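Local coordinates for protein of unknown function VPA0982 (Vibrio parahaemolyticus, PDB 2QIP), which is of unknown function but carries an NYN domain of the PIN clan and may therefore act as an RNA nuclease, at residues Q19-Y22 / Y23-E27; F38-V41 / A42-K46; V125-I128 / Q129-Y132; R143-Q147 / T148-C152. All coordinates share one frame; numbering follows the deposited sequence. Where two conformers were deposited one is given.

Overall arrangement
All four contacts are local, each between successive residues of one helix or helix end in an NYN domain built on a parallel sheet. All are partly buried, contact 1 lying nearest the chain's centre (about 12 Å between centres) and contact 3 farthest (about 17 Å). Contacts 1 and 2 lie on successive helices, 18-29 and 35-42, and pair aromatic packing with a threonine hydroxyl turned back on a carbonyl. Contacts 3 and 4 are more polar, and both meet the second subunit, through arginines in 125-132 and through the helix start in 143-152. They touch where helix 122-132 packs against helix 147-152. Contact 4 also reaches contact 1, with Leu144 on Thr24 and Glu27.

Contact 1: Q19-Y22 / Y23-E27; sequences QNVY and YTCRE
Tyr22 and Tyr23 form a T-shaped pair on the outer side of helix 18-29, the edge of Tyr22 directed at the face of Tyr23. The ring centroids are 5.0 Å apart and the planes stand at 79°, with CD2 of Tyr22 over the middle of the Tyr23 ring. Different first torsions allow neighbouring residues to meet in this way: CG of Tyr22 is anti to its backbone N (chi1 175°), whereas that of Tyr23 lies beside N (chi1 -70°). One turn on, Arg26 lays its CG over a face of Tyr22, 3.7 Å from the ring centroid, a CH-pi contact. Gln19 runs alongside Tyr23, pointing the same way, with its amide nearly perpendicular to the ring, and its NE2 comes 3.4 Å from Tyr23 CE2.

The side-chain hydrogen bonds between the two segments lie on the buried side. The carbonyl O of Asn20 accepts two bonds, from Thr24 N at 2.9 Å and from Thr24 OG1 at 2.7 Å, which arrive from opposite faces of the carbonyl plane. A water donates both to Thr24 OG1 and to Asn20 OD1 and bridges the two side chains. Asn20 OD1 also accepts from the backbone N of Gly117, in the loop after strand 111-115.

The chemistry thus divides by side. Aromatic and aliphatic groups pack on the outer side, while the buried Thr24 hydroxyl has the Asn20 carbonyl and a water as partners, a network that ties the helix to the loop at Gly117.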
loop_
_atom_site.group_PDB
_atom_site.type_symbol
_atom_site.label_atom_id
_atom_site.label_comp_id
_atom_site.label_asym_id
_atom_site.label_seq_id
_atom_site.Cartn_x
_atom_site.Cartn_y
_atom_site.Cartn_z
ATOM N N GLN A 19 11.411 -4.946 -7.771
ATOM C CA GLN A 19 11.560 -6.277 -7.140
ATOM C C GLN A 19 10.614 -7.306 -7.782
ATOM O O GLN A 19 11.009 -8.446 -8.049
ATOM C CB GLN A 19 11.307 -6.202 -5.628
ATOM C CG GLN A 19 12.391 -5.462 -4.850
ATOM C CD GLN A 19 13.734 -6.204 -4.830
ATOM O OE1 GLN A 19 14.618 -5.933 -5.647
ATOM N NE2 GLN A 19 13.885 -7.146 -3.890
ATOM N N ASN A 20 9.368 -6.908 -8.025
ATOM C CA ASN A 20 8.411 -7.819 -8.660
ATOM C C ASN A 20 8.853 -8.221 -10.072
ATOM O O ASN A 20 8.827 -9.410 -10.424
ATOM C CB ASN A 20 7.000 -7.234 -8.669
ATOM C CG ASN A 20 6.003 -8.131 -9.375
ATOM O OD1 ASN A 20 5.836 -8.055 -10.591
ATOM N ND2 ASN A 20 5.314 -8.973 -8.613
ATOM N N VAL A 21 9.299 -7.240 -10.857
ATOM C CA VAL A 21 9.810 -7.505 -12.198
ATOM C C VAL A 21 10.990 -8.467 -12.139
ATOM O O VAL A 21 11.034 -9.429 -12.894
ATOM C CB VAL A 21 10.196 -6.187 -12.894
ATOM C CG1 VAL A 21 10.900 -6.455 -14.208
ATOM C CG2 VAL A 21 8.940 -5.363 -13.134
ATOM N N TYR A 22 11.908 -8.218 -11.210
ATOM C CA TYR A 22 13.102 -9.038 -11.111
ATOM C C TYR A 22 12.727 -10.485 -10.810
ATOM O O TYR A 22 13.110 -11.399 -11.541
ATOM C CB TYR A 22 14.071 -8.497 -10.042
ATOM C CG TYR A 22 15.251 -9.428 -9.873
ATOM C CD1 TYR A 22 16.288 -9.446 -10.812
ATOM C CD2 TYR A 22 15.299 -10.321 -8.803
ATOM C CE1 TYR A 22 17.376 -10.339 -10.669
ATOM C CE2 TYR A 22 16.370 -11.219 -8.656
ATOM C CZ TYR A 22 17.392 -11.211 -9.592
ATOM O OH TYR A 22 18.468 -12.081 -9.464
ATOM N N TYR A 23 11.978 -10.685 -9.736
ATOM C CA TYR A 23 11.679 -12.047 -9.301
ATOM C C TYR A 23 10.774 -12.793 -10.267
ATOM O O TYR A 23 10.978 -13.989 -10.514
ATOM C CB TYR A 23 11.136 -12.059 -7.872
ATOM C CG TYR A 23 12.211 -11.700 -6.868
ATOM C CD1 TYR A 23 13.335 -12.519 -6.695
ATOM C CD2 TYR A 23 12.128 -10.528 -6.123
ATOM C CE1 TYR A 23 14.344 -12.183 -5.784
ATOM C CE2 TYR A 23 13.126 -10.179 -5.208
ATOM C CZ TYR A 23 14.230 -11.015 -5.048
ATOM O OH TYR A 23 15.211 -10.674 -4.145
ATOM N N THR A 24 9.780 -12.108 -10.831
ATOM C CA THR A 24 8.904 -12.791 -11.779
ATOM C C THR A 24 9.621 -13.129 -13.080
ATOM O O THR A 24 9.379 -14.197 -13.645
ATOM C CB THR A 24 7.584 -12.001 -12.072
ATOM O OG1 THR A 24 7.912 -10.694 -12.580
ATOM C CG2 THR A 24 6.746 -11.889 -10.812
ATOM N N CYS A 25 10.503 -12.249 -13.559
ATOM C CA CYS A 25 11.272 -12.577 -14.760
ATOM C C CYS A 25 12.264 -13.713 -14.493
ATOM O O CYS A 25 12.450 -14.569 -15.351
ATOM C CB CYS A 25 11.990 -11.354 -15.328
ATOM S SG CYS A 25 10.887 -10.210 -16.199
ATOM N N ARG A 26 12.876 -13.724 -13.311
ATOM C CA ARG A 26 13.770 -14.839 -12.936
ATOM C C ARG A 26 13.007 -16.166 -12.858
ATOM O O ARG A 26 13.482 -17.199 -13.363
ATOM C CB ARG A 26 14.494 -14.553 -11.617
ATOM C CG ARG A 26 15.525 -13.407 -11.610
ATOM C CD ARG A 26 16.441 -13.333 -12.834
ATOM N NE ARG A 26 17.295 -14.506 -12.981
ATOM C CZ ARG A 26 18.174 -14.683 -13.965
ATOM N NH1 ARG A 26 18.894 -15.800 -14.003
ATOM N NH2 ARG A 26 18.340 -13.754 -14.905
ATOM N N GLU A 27 11.842 -16.155 -12.224
ATOM C CA GLU A 27 11.071 -17.388 -12.033
ATOM C C GLU A 27 10.500 -17.929 -13.341
ATOM O O GLU A 27 10.576 -19.142 -13.613
ATOM C CB GLU A 27 9.954 -17.189 -11.000
ATOM C CG GLU A 27 9.070 -18.419 -10.775
ATOM C CD GLU A 27 8.016 -18.217 -9.694
ATOM O OE1 GLU A 27 8.120 -17.242 -8.916
ATOM O OE2 GLU A 27 7.084 -19.050 -9.616
HETATM O O HOH W 1 5.544 -9.377 -13.395
#

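Contact 2: F38-V41 / A42-K46; sequences FWYV and ATQEK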
loop_
_atom_site.group_PDB
_atom_site.type_symbol
_atom_site.label_atom_id
_atom_site.label_comp_id
_atom_site.label_asym_id
_atom_site.label_seq_id
_atom_site.Cartn_x
_atom_site.Cartn_y
_atom_site.Cartn_z
ATOM N N PHE A 38 11.552 -1.566 -22.784
ATOM C CA PHE A 38 10.328 -1.112 -22.141
ATOM C C PHE A 38 10.161 0.408 -22.285
ATOM O O PHE A 38 9.089 0.876 -22.660
ATOM C CB PHE A 38 10.275 -1.523 -20.661
ATOM C CG PHE A 38 9.185 -0.811 -19.908
ATOM C CD1 PHE A 38 7.861 -1.220 -20.043
ATOM C CD2 PHE A 38 9.484 0.277 -19.107
ATOM C CE1 PHE A 38 6.840 -0.550 -19.392
ATOM C CE2 PHE A 38 8.460 0.975 -18.459
ATOM C CZ PHE A 38 7.140 0.558 -18.608
ATOM N N TRP A 39 11.195 1.189 -21.946
ATOM C CA TRP A 39 11.069 2.660 -22.056
ATOM C C TRP A 39 10.731 3.056 -23.482
ATOM O O TRP A 39 9.827 3.878 -23.738
ATOM C CB TRP A 39 12.371 3.344 -21.622
ATOM C CG TRP A 39 12.269 4.821 -21.617
ATOM C CD1 TRP A 39 12.412 5.662 -22.691
ATOM C CD2 TRP A 39 11.981 5.657 -20.490
ATOM N NE1 TRP A 39 12.220 6.964 -22.300
ATOM C CE2 TRP A 39 11.961 6.990 -20.953
ATOM C CE3 TRP A 39 11.745 5.406 -19.131
ATOM C CZ2 TRP A 39 11.708 8.068 -20.101
ATOM C CZ3 TRP A 39 11.495 6.481 -18.290
ATOM C CH2 TRP A 39 11.481 7.793 -18.780
ATOM N N TYR A 40 11.477 2.478 -24.421
ATOM C CA TYR A 40 11.268 2.773 -25.827
ATOM C C TYR A 40 9.806 2.573 -26.250
ATOM O O TYR A 40 9.208 3.455 -26.860
ATOM C CB TYR A 40 12.216 1.888 -26.656
ATOM C CG TYR A 40 11.840 1.660 -28.111
ATOM C CD1 TYR A 40 11.588 2.720 -28.986
ATOM C CD2 TYR A 40 11.777 0.358 -28.610
ATOM C CE1 TYR A 40 11.249 2.485 -30.322
ATOM C CE2 TYR A 40 11.464 0.116 -29.936
ATOM C CZ TYR A 40 11.180 1.178 -30.775
ATOM O OH TYR A 40 10.871 0.927 -32.090
ATOM N N VAL A 41 9.243 1.413 -25.940
ATOM C CA VAL A 41 7.896 1.100 -26.368
ATOM C C VAL A 41 6.852 1.906 -25.594
ATOM O O VAL A 41 5.949 2.522 -26.204
ATOM C CB VAL A 41 7.626 -0.405 -26.261
ATOM C CG1 VAL A 41 6.191 -0.697 -26.619
ATOM C CG2 VAL A 41 8.559 -1.149 -27.194
ATOM N N ALA A 42 6.967 1.925 -24.263
ATOM C CA ALA A 42 5.916 2.512 -23.440
ATOM C C ALA A 42 5.775 4.013 -23.650
ATOM O O ALA A 42 4.688 4.569 -23.483
ATOM C CB ALA A 42 6.146 2.210 -21.992
ATOM N N THR A 43 6.877 4.670 -24.011
ATOM C CA THR A 43 6.873 6.135 -24.144
ATOM C C THR A 43 6.639 6.654 -25.562
ATOM O O THR A 43 6.625 7.872 -25.751
ATOM C CB THR A 43 8.153 6.786 -23.564
ATOM O OG1 THR A 43 9.290 6.457 -24.374
ATOM C CG2 THR A 43 8.380 6.361 -22.123
ATOM N N GLN A 44 6.459 5.760 -26.543
ATOM C CA GLN A 44 6.279 6.193 -27.944
ATOM C C GLN A 44 5.087 7.121 -28.037
ATOM O O GLN A 44 3.983 6.713 -27.706
ATOM C CB GLN A 44 5.980 4.999 -28.852
ATOM C CG GLN A 44 7.139 4.035 -29.070
ATOM C CD GLN A 44 6.785 2.847 -29.958
ATOM O OE1 GLN A 44 5.629 2.657 -30.347
ATOM N NE2 GLN A 44 7.780 2.008 -30.253
ATOM N N GLU A 45 5.320 8.351 -28.518
ATOM C CA GLU A 45 4.248 9.341 -28.725
ATOM C C GLU A 45 3.583 9.790 -27.424
ATOM O O GLU A 45 2.442 10.271 -27.440
ATOM C CB GLU A 45 3.182 8.822 -29.705
ATOM C CG GLU A 45 3.743 8.396 -31.060
ATOM C CD GLU A 45 2.702 7.820 -32.016
ATOM O OE1 GLU A 45 1.639 7.328 -31.577
ATOM O OE2 GLU A 45 2.971 7.846 -33.232
ATOM N N LYS A 46 4.276 9.630 -26.302
ATOM C CA LYS A 46 3.705 9.989 -25.000
ATOM C C LYS A 46 4.482 11.123 -24.382
ATOM O O LYS A 46 5.678 11.281 -24.643
ATOM C CB LYS A 46 3.712 8.781 -24.054
ATOM C CG LYS A 46 3.082 7.532 -24.622
ATOM C CD LYS A 46 1.589 7.752 -24.939
ATOM C CE LYS A 46 1.055 6.605 -25.785
ATOM N NZ LYS A 46 -0.351 6.879 -26.200
#
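Trp39 O is gripped twice by Thr43, by the hydroxyl OG1 at 2.7 Å and by the backbone N at 3.1 Å, the two donors coming from opposite faces of the carbonyl plane. Here helix 35-42 gives way to the loop that leads into strand 46-55 of the parallel sheet. One residue earlier, Ala42 N bonds to Phe38 O at 2.9 Å. Gln44 N reaches back three residues to Val41 O, and it meets that oxygen from above the carbonyl plane at a C=O...N angle of only 115°. A type II beta turn from Thr43 to Lys46, closed by Lys46 N on Thr43 O, completes the change of direction.

Around these bonds the side chains pack in pairs four residues apart. Thr43 places OG1 between its backbone N and carbonyl carbon (chi1 69°), which turns the hydroxyl back to Trp39 O and leaves CG2 over the indole face. That methyl lies 3.8 Å from the centroid of the five-membered ring and only 10° off its normal, a CH-pi contact. Ala42 CB lies over a face of Phe38, more loosely and offset toward the rim. On the exposed side the extended Gln44 chain brings its amide nitrogen over a face of Tyr40, the amide plane steeply inclined to the ring.

Beyond the two segments, Phe38 and Trp39 make edge-to-face pairs with Tyr139 and Phe75 respectively, while Thr43 rests on Ile14 and Val48 of adjacent strands. NE2 of Gln44 stands 3.5 Å from both CE1 and CZ of Tyr40.

Contact 3: V125-I128 / Q129-Y132; sequences VERI and QQRY. With EDO (1,2-ethanediol), chain D; EDO (1,2-ethanediol), chain E.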
loop_
_atom_site.group_PDB
_atom_site.type_symbol
_atom_site.label_atom_id
_atom_site.label_comp_id
_atom_site.label_asym_id
_atom_site.label_seq_id
_atom_site.Cartn_x
_atom_site.Cartn_y
_atom_site.Cartn_z
ATOM N N VAL A 125 -5.619 0.252 -8.854
ATOM C CA VAL A 125 -6.132 0.480 -10.201
ATOM C C VAL A 125 -7.590 0.959 -10.120
ATOM O O VAL A 125 -7.966 1.971 -10.739
ATOM C CB VAL A 125 -6.004 -0.809 -11.040
ATOM C CG1 VAL A 125 -6.780 -0.696 -12.348
ATOM C CG2 VAL A 125 -4.507 -1.147 -11.256
ATOM N N GLU A 126 -8.403 0.240 -9.351
ATOM C CA GLU A 126 -9.814 0.597 -9.185
ATOM C C GLU A 126 -9.946 2.028 -8.658
ATOM O O GLU A 126 -10.789 2.783 -9.126
ATOM C CB GLU A 126 -10.505 -0.390 -8.243
ATOM C CG GLU A 126 -11.933 -0.040 -7.857
ATOM C CD GLU A 126 -12.488 -1.016 -6.835
ATOM O OE1 GLU A 126 -12.001 -1.028 -5.678
ATOM O OE2 GLU A 126 -13.387 -1.785 -7.212
ATOM N N ARG A 127 -9.134 2.405 -7.675
ATOM C CA ARG A 127 -9.283 3.729 -7.054
ATOM C C ARG A 127 -8.890 4.839 -8.033
ATOM O O ARG A 127 -9.504 5.908 -8.045
ATOM C CB ARG A 127 -8.454 3.826 -5.778
ATOM C CG ARG A 127 -8.933 4.923 -4.830
ATOM C CD ARG A 127 -10.309 4.644 -4.218
ATOM N NE ARG A 127 -10.371 3.361 -3.513
ATOM C CZ ARG A 127 -10.226 3.208 -2.192
ATOM N NH1 ARG A 127 -9.996 4.245 -1.411
ATOM N NH2 ARG A 127 -10.252 1.991 -1.651
ATOM N N ILE A 128 -7.854 4.606 -8.840
ATOM C CA ILE A 128 -7.490 5.587 -9.870
ATOM C C ILE A 128 -8.654 5.789 -10.855
ATOM O O ILE A 128 -8.998 6.922 -11.227
ATOM C CB ILE A 128 -6.243 5.120 -10.635
ATOM C CG1 ILE A 128 -5.012 5.209 -9.733
ATOM C CG2 ILE A 128 -6.041 5.971 -11.902
ATOM C CD1 ILE A 128 -3.786 4.449 -10.280
ATOM N N GLN A 129 -9.269 4.684 -11.267
ATOM C CA GLN A 129 -10.369 4.771 -12.220
ATOM C C GLN A 129 -11.585 5.465 -11.603
ATOM O O GLN A 129 -12.217 6.293 -12.260
ATOM C CB GLN A 129 -10.744 3.376 -12.731
ATOM C CG GLN A 129 -9.621 2.736 -13.543
ATOM C CD GLN A 129 -9.778 1.246 -13.720
ATOM O OE1 GLN A 129 -10.444 0.581 -12.922
ATOM N NE2 GLN A 129 -9.154 0.704 -14.777
ATOM N N GLN A 130 -11.913 5.142 -10.343
ATOM C CA GLN A 130 -13.112 5.724 -9.679
ATOM C C GLN A 130 -12.941 7.210 -9.403
ATOM O O GLN A 130 -13.805 8.048 -9.725
ATOM C CB GLN A 130 -13.390 5.011 -8.366
ATOM C CG GLN A 130 -13.857 3.580 -8.505
ATOM C CD GLN A 130 -13.920 2.883 -7.155
ATOM O OE1 GLN A 130 -13.148 3.192 -6.227
ATOM N NE2 GLN A 130 -14.837 1.925 -7.038
ATOM N N ARG A 131 -11.824 7.554 -8.769
ATOM C CA ARG A 131 -11.670 8.933 -8.293
ATOM C C ARG A 131 -11.198 9.885 -9.376
ATOM O O ARG A 131 -11.654 11.045 -9.419
ATOM C CB ARG A 131 -10.733 8.987 -7.086
ATOM C CG ARG A 131 -11.339 8.241 -5.911
ATOM C CD ARG A 131 -10.571 8.388 -4.626
ATOM N NE ARG A 131 -10.556 9.757 -4.091
ATOM C CZ ARG A 131 -11.558 10.350 -3.440
ATOM N NH1 ARG A 131 -12.741 9.749 -3.290
ATOM N NH2 ARG A 131 -11.397 11.590 -2.993
ATOM N N TYR A 132 -10.296 9.415 -10.253
ATOM C CA TYR A 132 -9.685 10.304 -11.251
ATOM C C TYR A 132 -10.097 9.990 -12.686
ATOM O O TYR A 132 -9.736 10.715 -13.614
ATOM C CB TYR A 132 -8.150 10.299 -11.116
ATOM C CG TYR A 132 -7.738 10.725 -9.736
ATOM C CD1 TYR A 132 -7.684 12.079 -9.397
ATOM C CD2 TYR A 132 -7.494 9.780 -8.744
ATOM C CE1 TYR A 132 -7.362 12.472 -8.097
ATOM C CE2 TYR A 132 -7.181 10.162 -7.446
ATOM C CZ TYR A 132 -7.105 11.501 -7.132
ATOM O OH TYR A 132 -6.787 11.882 -5.844
HETATM C C1 EDO D . -12.919 6.655 -2.925
HETATM O O1 EDO D . -13.154 5.859 -1.763
HETATM C C2 EDO D . -14.086 6.648 -3.893
HETATM O O2 EDO D . -13.730 5.842 -5.022
HETATM C C1 EDO E . -10.474 -4.327 -6.764
HETATM O O1 EDO E . -11.303 -3.953 -5.653
HETATM C C2 EDO E . -10.510 -5.844 -6.856
HETATM O O2 EDO E . -11.854 -6.235 -7.167
#
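Glu126 O takes the backbone N of Gln130 at 2.9 Å, and the same pair meets again through its side chains. The Glu126 carboxylate and the Gln130 amide lie stacked with planes only 2° apart, and Gln130 NE2 comes 3.6 Å from Glu126 CG. CG of Glu126 is anti to its backbone N (chi1 173°) and that of Gln130 beside its N (chi1 -69°), which brings the ends together one turn apart. Each also holds a 1,2-ethanediol, probably from the crystallisation liquor: one donates to Glu126 OE1, the other more weakly to Gln130 OE1.

Arg127 and Arg131 run side by side, their CD atoms 3.8 Å apart, but their guanidinium planes are steeply inclined to each other. The same diol that binds Gln130 lies against both arginine side chains. Acidic residues of the second subunit probably offset the like charges: Arg127 NH1 makes salt bridges to its Glu104 and Asp101, and Arg131 adds a long, weak ion pair to Glu104.

On the inner side Gln129 lies alongside Val125, its NE2 held by Asp154 and by the carbonyl of Cys152. Helix 122-132 connects strands 111-115 and 135-140 in a beta-alpha-beta unit, with Val125 and Ile128 packed on Val136 of the sheet, Val125 also against helix 147-152, and Ile128 and Tyr132 against Ile103 of helix 95-105.

Contact 4: R143-Q147 / T148-C152; sequences RLTSQ and TLIDC
Thr145 sets its methyl CG2 against the side chain of Ile150, 3.6 Å from CG1, the two chains crossing at about a right angle. Both also pack on Phe156 of strand 155-158. The next residue turns from packing to polar work: Ser146 OG, anti to its own backbone N (chi1 172°), points at the N-H groups of the first turn. It accepts weakly from Thr148 N at 3.2 Å and from Leu149 N at 3.5 Å.

This is an N-cap, with Ser146 heading helix 147-152 where the loop from strand 135-140 ends. The regular pattern begins with Ile150 N on Ser146 O, a bond of 3.1 Å lying in the carbonyl plane. Gln147 bends at chi2 (63°), which folds its amide back over the first turn to reach Asp151. NE2 donates to Asp151 OD1 at 2.9 Å with the acceptor close to the amide plane, yet NE2 meets the carboxylate from above, 43° out of its plane. A negative charge on Asp151 would be expected to strengthen this bond.

The other subunit covers this helix start. Ser146 OG and Thr148 OG1 bond to the backbone O and N of Gln84 of the second subunit, and Gln147 OE1 takes NH2 of its Arg86. On the side facing helix 122-132, Thr148 and Leu149 pack against Ser122 of the same chain.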
loop_
_atom_site.group_PDB
_atom_site.type_symbol
_atom_site.label_atom_id
_atom_site.label_comp_id
_atom_site.label_asym_id
_atom_site.label_seq_id
_atom_site.Cartn_x
_atom_site.Cartn_y
_atom_site.Cartn_z
ATOM N N ARG A 143 2.194 -15.426 -16.518
ATOM C CA ARG A 143 2.016 -16.637 -15.707
ATOM C C ARG A 143 2.161 -16.364 -14.195
ATOM O O ARG A 143 1.890 -17.227 -13.364
ATOM C CB ARG A 143 2.914 -17.788 -16.219
ATOM C CG ARG A 143 4.398 -17.617 -15.949
ATOM C CD ARG A 143 5.271 -18.710 -16.620
ATOM N NE ARG A 143 5.691 -18.368 -17.986
ATOM C CZ ARG A 143 5.149 -18.871 -19.098
ATOM N NH1 ARG A 143 5.609 -18.508 -20.294
ATOM N NH2 ARG A 143 4.147 -19.743 -19.023
ATOM N N LEU A 144 2.537 -15.135 -13.838
ATOM C CA LEU A 144 2.742 -14.764 -12.436
ATOM C C LEU A 144 1.984 -13.505 -12.044
ATOM O O LEU A 144 2.168 -12.999 -10.937
ATOM C CB LEU A 144 4.241 -14.618 -12.131
ATOM C CG LEU A 144 5.030 -15.942 -12.250
ATOM C CD1 LEU A 144 6.533 -15.701 -12.200
ATOM C CD2 LEU A 144 4.602 -16.943 -11.171
ATOM N N THR A 145 1.127 -13.034 -12.946
ATOM C CA THR A 145 0.312 -11.838 -12.710
ATOM C C THR A 145 -1.104 -12.219 -12.321
ATOM O O THR A 145 -1.728 -13.095 -12.938
ATOM C CB THR A 145 0.267 -10.941 -13.957
ATOM O OG1 THR A 145 1.588 -10.456 -14.215
ATOM C CG2 THR A 145 -0.646 -9.731 -13.768
ATOM N N SER A 146 -1.615 -11.554 -11.291
ATOM C CA SER A 146 -2.977 -11.796 -10.843
ATOM C C SER A 146 -3.993 -11.545 -11.931
ATOM O O SER A 146 -3.975 -10.466 -12.528
ATOM C CB SER A 146 -3.265 -10.834 -9.708
ATOM O OG SER A 146 -4.623 -10.876 -9.345
ATOM N N GLN A 147 -4.928 -12.476 -12.141
ATOM C CA GLN A 147 -5.981 -12.268 -13.139
ATOM C C GLN A 147 -6.883 -11.085 -12.762
ATOM O O GLN A 147 -7.422 -10.386 -13.637
ATOM C CB GLN A 147 -6.832 -13.540 -13.381
ATOM C CG GLN A 147 -7.733 -13.422 -14.595
ATOM C CD GLN A 147 -6.949 -13.247 -15.896
ATOM O OE1 GLN A 147 -5.942 -13.925 -16.122
ATOM N NE2 GLN A 147 -7.406 -12.335 -16.748
ATOM N N THR A 148 -7.034 -10.852 -11.457
ATOM C CA THR A 148 -7.872 -9.745 -10.993
ATOM C C THR A 148 -7.255 -8.421 -11.420
ATOM O O THR A 148 -7.967 -7.522 -11.852
ATOM C CB THR A 148 -8.008 -9.814 -9.465
ATOM O OG1 THR A 148 -8.520 -11.116 -9.104
ATOM C CG2 THR A 148 -8.910 -8.732 -8.920
ATOM N N LEU A 149 -5.930 -8.318 -11.309
ATOM C CA LEU A 149 -5.229 -7.114 -11.748
ATOM C C LEU A 149 -5.343 -6.917 -13.260
ATOM O O LEU A 149 -5.617 -5.802 -13.723
ATOM C CB LEU A 149 -3.753 -7.193 -11.331
ATOM C CG LEU A 149 -2.854 -6.002 -11.702
ATOM C CD1 LEU A 149 -3.349 -4.750 -11.033
ATOM C CD2 LEU A 149 -1.414 -6.257 -11.291
ATOM N N ILE A 150 -5.173 -8.000 -14.024
ATOM C CA ILE A 150 -5.309 -7.938 -15.488
ATOM C C ILE A 150 -6.704 -7.447 -15.868
ATOM O O ILE A 150 -6.849 -6.565 -16.715
ATOM C CB ILE A 150 -5.026 -9.330 -16.126
ATOM C CG1 ILE A 150 -3.542 -9.685 -15.965
ATOM C CG2 ILE A 150 -5.409 -9.345 -17.614
ATOM C CD1 ILE A 150 -3.204 -11.115 -16.355
ATOM N N ASP A 151 -7.726 -7.969 -15.194
ATOM C CA ASP A 151 -9.111 -7.629 -15.536
ATOM C C ASP A 151 -9.478 -6.208 -15.103
ATOM O O ASP A 151 -10.312 -5.567 -15.735
ATOM C CB ASP A 151 -10.057 -8.636 -14.881
ATOM C CG ASP A 151 -9.975 -10.025 -15.534
ATOM O OD1 ASP A 151 -9.369 -10.157 -16.622
ATOM O OD2 ASP A 151 -10.511 -10.981 -14.952
ATOM N N CYS A 152 -8.866 -5.723 -14.013
ATOM C CA CYS A 152 -9.130 -4.358 -13.529
ATOM C C CYS A 152 -8.526 -3.317 -14.485
ATOM O O CYS A 152 -9.111 -2.256 -14.690
ATOM C CB CYS A 152 -8.533 -4.145 -12.121
ATOM S SG CYS A 152 -9.469 -4.906 -10.812
#